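Local coordinates for photosystem II extrinsic protein V (Arthrospira maxima, PDB 1F1C) that carries one covalently bound heme c and, as an extrinsic lumenal subunit of photosystem II, probably helps stabilise the oxygen-evolving complex, at residues 63-75 with 107-119. Sequence-based numbering, arbitrary orientation.
Sequences PRDNIAALVDYIK and EDDLYNVAGYILL. With HEC (heme c), chain C.
Ala114 points its CB at helix 67-75, where it meets Leu70 CB at 3.7 Å, with Ile67 CG2 and Val71 CG2 also packed on it. Toward the C-terminal end of 107-119, Leu70 and Leu118 meet tip to tip, Leu70 CD1 lying only 3.5 Å from Leu118 CD2, a tight fit for two methyls. The other Leu118 methyl, CD1, packs on Ile67 CG1. With chi1 of Ile67 at -64°, CG1 sits beside the backbone N and serves Leu118, while CG2, anti to N, reaches Tyr111 CD1 at 3.8 Å. Val71 crosses Leu110, CG1 against CB, and Ile74 and the same leucine lie side by side, running opposite ways, CG2 to CD1 at 3.7 Å.

The axes of 67-75 and 107-119 come within 8.6 Å, their N-to-C directions 122° apart, joining the C-terminal helix of the cytochrome c fold to the helix beside the heme. Leu70 CD2 touches heme methyl CMA, whereas Ile74, Val113 and Ile117 converge on CMB, so the packed layer continues into the wall of the heme pocket. Tyr73 lays a ring face over the pyrrole carbon C2A and meets the axial ligand His90 edge-to-face.

The polar contact lies where the end of helix 67-75 meets the start of 107-119: bends at the last two lysine torsions bring Lys75 NZ to Glu107 OE1 in a salt bridge (2.8 Å), approaching nearly along the C-O axis. Lys75 CG lies against Leu110 CD2.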
ATOM      1  N   PRO A  63      15.376 -11.190  -8.633  1.00 28.81           N
ATOM      2  CA  PRO A  63      14.357 -11.905  -9.400  1.00 29.36           C
ATOM      3  C   PRO A  63      13.429 -12.639  -8.435  1.00 26.51           C
ATOM      4  O   PRO A  63      13.881 -13.216  -7.459  1.00 27.37           O
ATOM      5  CB  PRO A  63      15.180 -12.868 -10.252  1.00 29.12           C
ATOM      6  CG  PRO A  63      16.446 -12.094 -10.490  1.00 33.56           C
ATOM      7  CD  PRO A  63      16.730 -11.505  -9.125  1.00 31.29           C
ATOM      8  N   ARG A  64      12.135 -12.589  -8.701  1.00 27.65           N
ATOM      9  CA  ARG A  64      11.160 -13.261  -7.863  1.00 26.81           C
ATOM     10  C   ARG A  64      10.638 -14.470  -8.625  1.00 24.30           C
ATOM     11  O   ARG A  64       9.476 -14.841  -8.492  1.00 27.90           O
ATOM     12  CB  ARG A  64      10.014 -12.302  -7.543  1.00 25.37           C
ATOM     13  CG  ARG A  64      10.461 -11.011  -6.866  1.00 25.10           C
ATOM     14  CD  ARG A  64      11.107 -11.302  -5.516  1.00 30.24           C
ATOM     15  NE  ARG A  64      11.408 -10.081  -4.766  1.00 32.96           N
ATOM     16  CZ  ARG A  64      11.736 -10.060  -3.479  1.00 31.44           C
ATOM     17  NH1 ARG A  64      11.806 -11.195  -2.789  1.00 29.25           N
ATOM     18  NH2 ARG A  64      11.989  -8.905  -2.881  1.00 30.20           N
ATOM     19  N   ASP A  65      11.513 -15.078  -9.424  1.00 23.74           N
ATOM     20  CA  ASP A  65      11.141 -16.231 -10.237  1.00 26.22           C
ATOM     21  C   ASP A  65      11.467 -17.612  -9.670  1.00 24.24           C
ATOM     22  O   ASP A  65      11.610 -18.572 -10.423  1.00 27.71           O
ATOM     23  CB  ASP A  65      11.744 -16.103 -11.645  1.00 26.60           C
ATOM     24  CG  ASP A  65      13.256 -15.931 -11.625  1.00 39.39           C
ATOM     25  OD1 ASP A  65      13.877 -16.126 -10.554  1.00 41.84           O
ATOM     26  OD2 ASP A  65      13.829 -15.607 -12.693  1.00 47.56           O
ATOM     27  N   ASN A  66      11.588 -17.710  -8.352  1.00 20.62           N
ATOM     28  CA  ASN A  66      11.835 -18.991  -7.687  1.00 22.63           C
ATOM     29  C   ASN A  66      11.103 -18.974  -6.348  1.00 25.11           C
ATOM     30  O   ASN A  66      10.875 -17.913  -5.768  1.00 25.62           O
ATOM     31  CB  ASN A  66      13.336 -19.256  -7.469  1.00 20.70           C
ATOM     32  CG  ASN A  66      14.019 -18.169  -6.668  1.00 17.04           C
ATOM     33  OD1 ASN A  66      14.454 -17.163  -7.215  1.00 28.06           O
ATOM     34  ND2 ASN A  66      14.108 -18.364  -5.366  1.00 22.00           N
ATOM     35  N   ILE A  67      10.722 -20.150  -5.868  1.00 28.01           N
ATOM     36  CA  ILE A  67       9.986 -20.271  -4.615  1.00 28.27           C
ATOM     37  C   ILE A  67      10.549 -19.473  -3.440  1.00 24.74           C
ATOM     38  O   ILE A  67       9.804 -18.787  -2.735  1.00 20.50           O
ATOM     39  CB  ILE A  67       9.874 -21.757  -4.224  1.00 34.17           C
ATOM     40  CG1 ILE A  67       9.051 -22.489  -5.294  1.00 31.82           C
ATOM     41  CG2 ILE A  67       9.263 -21.891  -2.827  1.00 27.75           C
ATOM     42  CD1 ILE A  67       9.146 -24.010  -5.228  1.00 33.97           C
ATOM     43  N   ALA A  68      11.860 -19.556  -3.223  1.00 21.88           N
ATOM     44  CA  ALA A  68      12.479 -18.829  -2.113  1.00 28.63           C
ATOM     45  C   ALA A  68      12.287 -17.326  -2.248  1.00 24.41           C
ATOM     46  O   ALA A  68      11.962 -16.640  -1.271  1.00 25.13           O
ATOM     47  CB  ALA A  68      13.981 -19.153  -2.023  1.00 26.90           C
ATOM     48  N   ALA A  69      12.496 -16.821  -3.459  1.00 18.83           N
ATOM     49  CA  ALA A  69      12.368 -15.397  -3.716  1.00 23.32           C
ATOM     50  C   ALA A  69      10.941 -14.942  -3.505  1.00 24.21           C
ATOM     51  O   ALA A  69      10.707 -13.872  -2.942  1.00 28.15           O
ATOM     52  CB  ALA A  69      12.816 -15.084  -5.125  1.00 21.51           C
ATOM     53  N   LEU A  70       9.985 -15.756  -3.940  1.00 23.14           N
ATOM     54  CA  LEU A  70       8.581 -15.399  -3.781  1.00 23.87           C
ATOM     55  C   LEU A  70       8.198 -15.436  -2.303  1.00 26.48           C
ATOM     56  O   LEU A  70       7.485 -14.556  -1.808  1.00 18.34           O
ATOM     57  CB  LEU A  70       7.695 -16.345  -4.590  1.00 22.41           C
ATOM     58  CG  LEU A  70       7.755 -16.043  -6.095  1.00 24.04           C
ATOM     59  CD1 LEU A  70       6.895 -17.037  -6.859  1.00 21.07           C
ATOM     60  CD2 LEU A  70       7.278 -14.609  -6.343  1.00 23.77           C
ATOM     61  N   VAL A  71       8.685 -16.447  -1.596  1.00 25.54           N
ATOM     62  CA  VAL A  71       8.389 -16.552  -0.177  1.00 28.50           C
ATOM     63  C   VAL A  71       8.953 -15.342   0.564  1.00 29.19           C
ATOM     64  O   VAL A  71       8.276 -14.764   1.419  1.00 30.09           O
ATOM     65  CB  VAL A  71       8.971 -17.848   0.410  1.00 32.24           C
ATOM     66  CG1 VAL A  71       8.799 -17.861   1.926  1.00 35.15           C
ATOM     67  CG2 VAL A  71       8.266 -19.040  -0.207  1.00 30.20           C
ATOM     68  N   ASP A  72      10.180 -14.948   0.215  1.00 28.86           N
ATOM     69  CA  ASP A  72      10.839 -13.794   0.830  1.00 25.36           C
ATOM     70  C   ASP A  72      10.012 -12.550   0.598  1.00 30.77           C
ATOM     71  O   ASP A  72       9.811 -11.731   1.504  1.00 33.02           O
ATOM     72  CB  ASP A  72      12.225 -13.572   0.214  1.00 27.85           C
ATOM     73  CG  ASP A  72      12.909 -12.309   0.735  1.00 30.09           C
ATOM     74  OD1 ASP A  72      13.404 -11.514  -0.093  1.00 32.34           O
ATOM     75  OD2 ASP A  72      12.964 -12.108   1.970  1.00 36.99           O
ATOM     76  N   TYR A  73       9.546 -12.407  -0.637  1.00 29.62           N
ATOM     77  CA  TYR A  73       8.750 -11.257  -1.022  1.00 29.59           C
ATOM     78  C   TYR A  73       7.540 -11.049  -0.119  1.00 32.28           C
ATOM     79  O   TYR A  73       7.275  -9.928   0.316  1.00 32.67           O
ATOM     80  CB  TYR A  73       8.271 -11.388  -2.469  1.00 26.87           C
ATOM     81  CG  TYR A  73       7.636 -10.113  -2.945  1.00 29.81           C
ATOM     82  CD1 TYR A  73       8.413  -9.082  -3.485  1.00 26.25           C
ATOM     83  CD2 TYR A  73       6.275  -9.886  -2.753  1.00 22.88           C
ATOM     84  CE1 TYR A  73       7.842  -7.851  -3.819  1.00 30.41           C
ATOM     85  CE2 TYR A  73       5.700  -8.662  -3.070  1.00 28.02           C
ATOM     86  CZ  TYR A  73       6.485  -7.650  -3.605  1.00 28.69           C
ATOM     87  OH  TYR A  73       5.906  -6.447  -3.933  1.00 29.91           O
ATOM     88  N   ILE A  74       6.797 -12.120   0.154  1.00 34.87           N
ATOM     89  CA  ILE A  74       5.616 -12.008   1.000  1.00 35.83           C
ATOM     90  C   ILE A  74       6.013 -11.696   2.431  1.00 36.45           C
ATOM     91  O   ILE A  74       5.319 -10.956   3.128  1.00 38.45           O
ATOM     92  CB  ILE A  74       4.780 -13.289   0.975  1.00 32.21           C
ATOM     93  CG1 ILE A  74       4.362 -13.584  -0.463  1.00 32.54           C
ATOM     94  CG2 ILE A  74       3.557 -13.126   1.873  1.00 27.44           C
ATOM     95  CD1 ILE A  74       3.825 -14.994  -0.681  1.00 46.14           C
ATOM     96  N   LYS A  75       7.131 -12.261   2.865  1.00 38.53           N
ATOM     97  CA  LYS A  75       7.621 -12.006   4.212  1.00 41.75           C
ATOM     98  C   LYS A  75       8.177 -10.580   4.306  1.00 41.92           C
ATOM     99  O   LYS A  75       8.070  -9.926   5.348  1.00 37.51           O
ATOM    100  CB  LYS A  75       8.729 -13.000   4.567  1.00 42.50           C
ATOM    101  CG  LYS A  75       8.252 -14.434   4.730  1.00 50.72           C
ATOM    102  CD  LYS A  75       9.404 -15.429   4.720  1.00 51.23           C
ATOM    103  CE  LYS A  75      10.386 -15.198   5.853  1.00 55.64           C
ATOM    104  NZ  LYS A  75       9.750 -15.392   7.183  1.00 63.76           N
ATOM    105  N   GLU A 107       4.639 -20.353   6.879  1.00 48.35           N
ATOM    106  CA  GLU A 107       5.666 -20.577   5.870  1.00 50.07           C
ATOM    107  C   GLU A 107       5.177 -21.587   4.842  1.00 48.00           C
ATOM    108  O   GLU A 107       5.413 -21.428   3.645  1.00 50.88           O
ATOM    109  CB  GLU A 107       6.939 -21.109   6.525  1.00 55.12           C
ATOM    110  CG  GLU A 107       7.701 -20.063   7.307  1.00 63.36           C
ATOM    111  CD  GLU A 107       8.371 -19.067   6.399  1.00 66.67           C
ATOM    112  OE1 GLU A 107       8.911 -18.065   6.909  1.00 69.83           O
ATOM    113  OE2 GLU A 107       8.363 -19.294   5.169  1.00 69.69           O
ATOM    114  N   ASP A 108       4.504 -22.630   5.317  1.00 43.46           N
ATOM    115  CA  ASP A 108       3.978 -23.657   4.431  1.00 42.11           C
ATOM    116  C   ASP A 108       3.085 -23.032   3.368  1.00 39.41           C
ATOM    117  O   ASP A 108       3.165 -23.390   2.188  1.00 32.20           O
ATOM    118  CB  ASP A 108       3.187 -24.685   5.236  1.00 48.34           C
ATOM    119  CG  ASP A 108       4.082 -25.585   6.064  1.00 54.94           C
ATOM    120  OD1 ASP A 108       4.759 -26.456   5.479  1.00 53.37           O
ATOM    121  OD2 ASP A 108       4.117 -25.418   7.304  1.00 63.01           O
ATOM    122  N   ASP A 109       2.239 -22.091   3.794  1.00 36.05           N
ATOM    123  CA  ASP A 109       1.334 -21.414   2.874  1.00 35.01           C
ATOM    124  C   ASP A 109       2.122 -20.565   1.895  1.00 32.83           C
ATOM    125  O   ASP A 109       1.810 -20.531   0.707  1.00 33.64           O
ATOM    126  CB  ASP A 109       0.351 -20.515   3.623  1.00 34.97           C
ATOM    127  CG  ASP A 109      -0.484 -21.274   4.621  1.00 36.17           C
ATOM    128  OD1 ASP A 109      -1.136 -22.272   4.240  1.00 33.18           O
ATOM    129  OD2 ASP A 109      -0.490 -20.862   5.794  1.00 43.27           O
ATOM    130  N   LEU A 110       3.141 -19.880   2.396  1.00 27.64           N
ATOM    131  CA  LEU A 110       3.963 -19.030   1.556  1.00 32.22           C
ATOM    132  C   LEU A 110       4.614 -19.852   0.469  1.00 27.14           C
ATOM    133  O   LEU A 110       4.725 -19.423  -0.681  1.00 29.72           O
ATOM    134  CB  LEU A 110       5.024 -18.322   2.401  1.00 34.37           C
ATOM    135  CG  LEU A 110       4.706 -16.860   2.727  1.00 36.97           C
ATOM    136  CD1 LEU A 110       3.203 -16.643   2.826  1.00 37.81           C
ATOM    137  CD2 LEU A 110       5.404 -16.469   4.022  1.00 39.87           C
ATOM    138  N   TYR A 111       5.030 -21.046   0.855  1.00 25.48           N
ATOM    139  CA  TYR A 111       5.668 -21.996  -0.045  1.00 26.59           C
ATOM    140  C   TYR A 111       4.669 -22.445  -1.127  1.00 29.74           C
ATOM    141  O   TYR A 111       5.021 -22.561  -2.307  1.00 30.50           O
ATOM    142  CB  TYR A 111       6.142 -23.194   0.784  1.00 19.24           C
ATOM    143  CG  TYR A 111       6.661 -24.379  -0.004  1.00 28.16           C
ATOM    144  CD1 TYR A 111       7.999 -24.452  -0.396  1.00 24.59           C
ATOM    145  CD2 TYR A 111       5.824 -25.466  -0.297  1.00 25.65           C
ATOM    146  CE1 TYR A 111       8.498 -25.593  -1.051  1.00 26.15           C
ATOM    147  CE2 TYR A 111       6.308 -26.601  -0.950  1.00 27.43           C
ATOM    148  CZ  TYR A 111       7.644 -26.659  -1.317  1.00 25.59           C
ATOM    149  OH  TYR A 111       8.128 -27.801  -1.909  1.00 33.41           O
ATOM    150  N   ASN A 112       3.427 -22.688  -0.708  1.00 28.41           N
ATOM    151  CA  ASN A 112       2.351 -23.137  -1.601  1.00 27.36           C
ATOM    152  C   ASN A 112       1.915 -22.028  -2.575  1.00 26.47           C
ATOM    153  O   ASN A 112       1.741 -22.264  -3.784  1.00 24.56           O
ATOM    154  CB  ASN A 112       1.138 -23.591  -0.769  1.00 19.97           C
ATOM    155  CG  ASN A 112       1.461 -24.755   0.178  1.00 26.33           C
ATOM    156  OD1 ASN A 112       0.797 -24.931   1.195  1.00 29.96           O
ATOM    157  ND2 ASN A 112       2.463 -25.552  -0.164  1.00 19.57           N
ATOM    158  N   VAL A 113       1.728 -20.821  -2.048  1.00 21.04           N
ATOM    159  CA  VAL A 113       1.314 -19.710  -2.887  1.00 25.49           C
ATOM    160  C   VAL A 113       2.399 -19.478  -3.937  1.00 25.08           C
ATOM    161  O   VAL A 113       2.093 -19.197  -5.099  1.00 26.12           O
ATOM    162  CB  VAL A 113       1.104 -18.412  -2.062  1.00 28.43           C
ATOM    163  CG1 VAL A 113       0.530 -17.314  -2.954  1.00 29.17           C
ATOM    164  CG2 VAL A 113       0.168 -18.680  -0.910  1.00 25.88           C
ATOM    165  N   ALA A 114       3.658 -19.613  -3.524  1.00 21.95           N
ATOM    166  CA  ALA A 114       4.789 -19.426  -4.429  1.00 23.98           C
ATOM    167  C   ALA A 114       4.738 -20.445  -5.569  1.00 22.96           C
ATOM    168  O   ALA A 114       4.988 -20.117  -6.730  1.00 21.36           O
ATOM    169  CB  ALA A 114       6.103 -19.561  -3.653  1.00 26.11           C
ATOM    170  N   GLY A 115       4.416 -21.691  -5.227  1.00 21.39           N
ATOM    171  CA  GLY A 115       4.323 -22.720  -6.238  1.00 20.19           C
ATOM    172  C   GLY A 115       3.153 -22.430  -7.157  1.00 23.57           C
ATOM    173  O   GLY A 115       3.244 -22.611  -8.374  1.00 23.47           O
ATOM    174  N   TYR A 116       2.044 -21.985  -6.572  1.00 21.77           N
ATOM    175  CA  TYR A 116       0.848 -21.663  -7.348  1.00 24.60           C
ATOM    176  C   TYR A 116       1.158 -20.569  -8.369  1.00 25.34           C
ATOM    177  O   TYR A 116       0.909 -20.732  -9.567  1.00 26.31           O
ATOM    178  CB  TYR A 116      -0.282 -21.184  -6.423  1.00 20.75           C
ATOM    179  CG  TYR A 116      -1.480 -20.664  -7.177  1.00 23.94           C
ATOM    180  CD1 TYR A 116      -2.278 -21.521  -7.929  1.00 30.32           C
ATOM    181  CD2 TYR A 116      -1.791 -19.305  -7.175  1.00 27.63           C
ATOM    182  CE1 TYR A 116      -3.355 -21.040  -8.665  1.00 32.06           C
ATOM    183  CE2 TYR A 116      -2.866 -18.815  -7.902  1.00 30.18           C
ATOM    184  CZ  TYR A 116      -3.642 -19.688  -8.646  1.00 33.27           C
ATOM    185  OH  TYR A 116      -4.702 -19.207  -9.380  1.00 40.53           O
ATOM    186  N   ILE A 117       1.692 -19.452  -7.885  1.00 23.72           N
ATOM    187  CA  ILE A 117       2.035 -18.339  -8.758  1.00 27.37           C
ATOM    188  C   ILE A 117       2.899 -18.799  -9.929  1.00 27.21           C
ATOM    189  O   ILE A 117       2.607 -18.467 -11.073  1.00 27.87           O
ATOM    190  CB  ILE A 117       2.785 -17.218  -7.980  1.00 27.25           C
ATOM    191  CG1 ILE A 117       1.818 -16.524  -6.997  1.00 27.58           C
ATOM    192  CG2 ILE A 117       3.407 -16.223  -8.976  1.00 26.45           C
ATOM    193  CD1 ILE A 117       2.462 -15.449  -6.079  1.00 19.06           C
ATOM    194  N   LEU A 118       3.947 -19.571  -9.640  1.00 29.56           N
ATOM    195  CA  LEU A 118       4.863 -20.061 -10.675  1.00 30.47           C
ATOM    196  C   LEU A 118       4.227 -21.092 -11.602  1.00 33.26           C
ATOM    197  O   LEU A 118       4.704 -21.319 -12.718  1.00 31.32           O
ATOM    198  CB  LEU A 118       6.120 -20.677 -10.037  1.00 28.34           C
ATOM    199  CG  LEU A 118       6.986 -19.815  -9.106  1.00 29.65           C
ATOM    200  CD1 LEU A 118       8.075 -20.695  -8.503  1.00 24.97           C
ATOM    201  CD2 LEU A 118       7.594 -18.646  -9.860  1.00 23.81           C
ATOM    202  N   LEU A 119       3.154 -21.724 -11.143  1.00 30.42           N
ATOM    203  CA  LEU A 119       2.479 -22.727 -11.948  1.00 26.00           C
ATOM    204  C   LEU A 119       1.610 -22.126 -13.050  1.00 27.25           C
ATOM    205  O   LEU A 119       1.651 -22.584 -14.182  1.00 21.83           O
ATOM    206  CB  LEU A 119       1.602 -23.610 -11.064  1.00 26.63           C
ATOM    207  CG  LEU A 119       0.778 -24.675 -11.801  1.00 25.22           C
ATOM    208  CD1 LEU A 119       1.693 -25.721 -12.418  1.00 18.88           C
ATOM    209  CD2 LEU A 119      -0.181 -25.329 -10.815  1.00 30.23           C
TER
HETATM  210 FE   HEC C 200       1.153  -7.915  -4.446  1.00 25.79          FE
HETATM  211  CHA HEC C 200       3.743  -6.666  -6.256  1.00 19.78           C
HETATM  212  CHB HEC C 200       2.618 -11.092  -4.610  1.00 23.59           C
HETATM  213  CHC HEC C 200      -1.271  -9.243  -2.456  1.00 25.04           C
HETATM  214  CHD HEC C 200      -0.506  -4.979  -4.694  1.00 24.77           C
HETATM  215  NA  HEC C 200       2.835  -8.680  -5.190  1.00 18.86           N
HETATM  216  C1A HEC C 200       3.800  -8.014  -5.897  1.00 19.10           C
HETATM  217  C2A HEC C 200       4.808  -8.943  -6.332  1.00 18.64           C
HETATM  218  C3A HEC C 200       4.501 -10.159  -5.881  1.00 21.48           C
HETATM  219  C4A HEC C 200       3.258 -10.009  -5.211  1.00 20.59           C
HETATM  220  CMA HEC C 200       5.366 -11.410  -5.862  1.00 17.67           C
HETATM  221  CAA HEC C 200       6.029  -8.617  -7.124  1.00 20.57           C
HETATM  222  CBA HEC C 200       5.620  -8.656  -8.574  1.00 25.45           C
HETATM  223  CGA HEC C 200       6.807  -8.547  -9.489  1.00 24.48           C
HETATM  224  O1A HEC C 200       7.929  -8.370  -8.978  1.00 30.62           O
HETATM  225  O2A HEC C 200       6.619  -8.638 -10.714  1.00 26.92           O
HETATM  226  NB  HEC C 200       0.773  -9.729  -3.682  1.00 26.23           N
HETATM  227  C1B HEC C 200       1.467 -10.947  -3.876  1.00 25.37           C
HETATM  228  C2B HEC C 200       0.916 -12.003  -3.094  1.00 28.36           C
HETATM  229  C3B HEC C 200      -0.092 -11.455  -2.385  1.00 27.75           C
HETATM  230  C4B HEC C 200      -0.224 -10.076  -2.796  1.00 22.67           C
HETATM  231  CMB HEC C 200       1.340 -13.462  -3.062  1.00 26.38           C
HETATM  232  CAB HEC C 200      -0.834 -12.113  -1.404  1.00 29.92           C
HETATM  233  CBB HEC C 200      -0.239 -12.594  -0.222  1.00 30.18           C
HETATM  234  NC  HEC C 200      -0.529  -7.264  -3.767  1.00 24.52           N
HETATM  235  C1C HEC C 200      -1.432  -7.947  -2.970  1.00 26.18           C
HETATM  236  C2C HEC C 200      -2.571  -7.145  -2.675  1.00 26.11           C
HETATM  237  C3C HEC C 200      -2.356  -5.920  -3.237  1.00 32.20           C
HETATM  238  C4C HEC C 200      -1.088  -6.023  -3.964  1.00 25.37           C
HETATM  239  CMC HEC C 200      -3.832  -7.591  -1.937  1.00 28.57           C
HETATM  240  CAC HEC C 200      -3.282  -4.845  -3.230  1.00 24.61           C
HETATM  241  CBC HEC C 200      -3.740  -4.260  -2.010  1.00 24.09           C
HETATM  242  ND  HEC C 200       1.562  -6.170  -5.241  1.00 24.73           N
HETATM  243  C1D HEC C 200       0.785  -5.033  -5.217  1.00 22.41           C
HETATM  244  C2D HEC C 200       1.427  -3.949  -5.877  1.00 19.78           C
HETATM  245  C3D HEC C 200       2.612  -4.423  -6.311  1.00 22.07           C
HETATM  246  C4D HEC C 200       2.688  -5.811  -5.944  1.00 23.39           C
HETATM  247  CMD HEC C 200       0.793  -2.584  -6.231  1.00 18.72           C
HETATM  248  CAD HEC C 200       3.729  -3.622  -6.989  1.00 28.30           C
HETATM  249  CBD HEC C 200       4.676  -2.975  -5.980  1.00 26.87           C
HETATM  250  CGD HEC C 200       5.838  -2.241  -6.643  1.00 29.78           C
HETATM  251  O1D HEC C 200       6.703  -2.893  -7.257  1.00 28.92           O
HETATM  252  O2D HEC C 200       5.886  -0.998  -6.555  1.00 34.35           O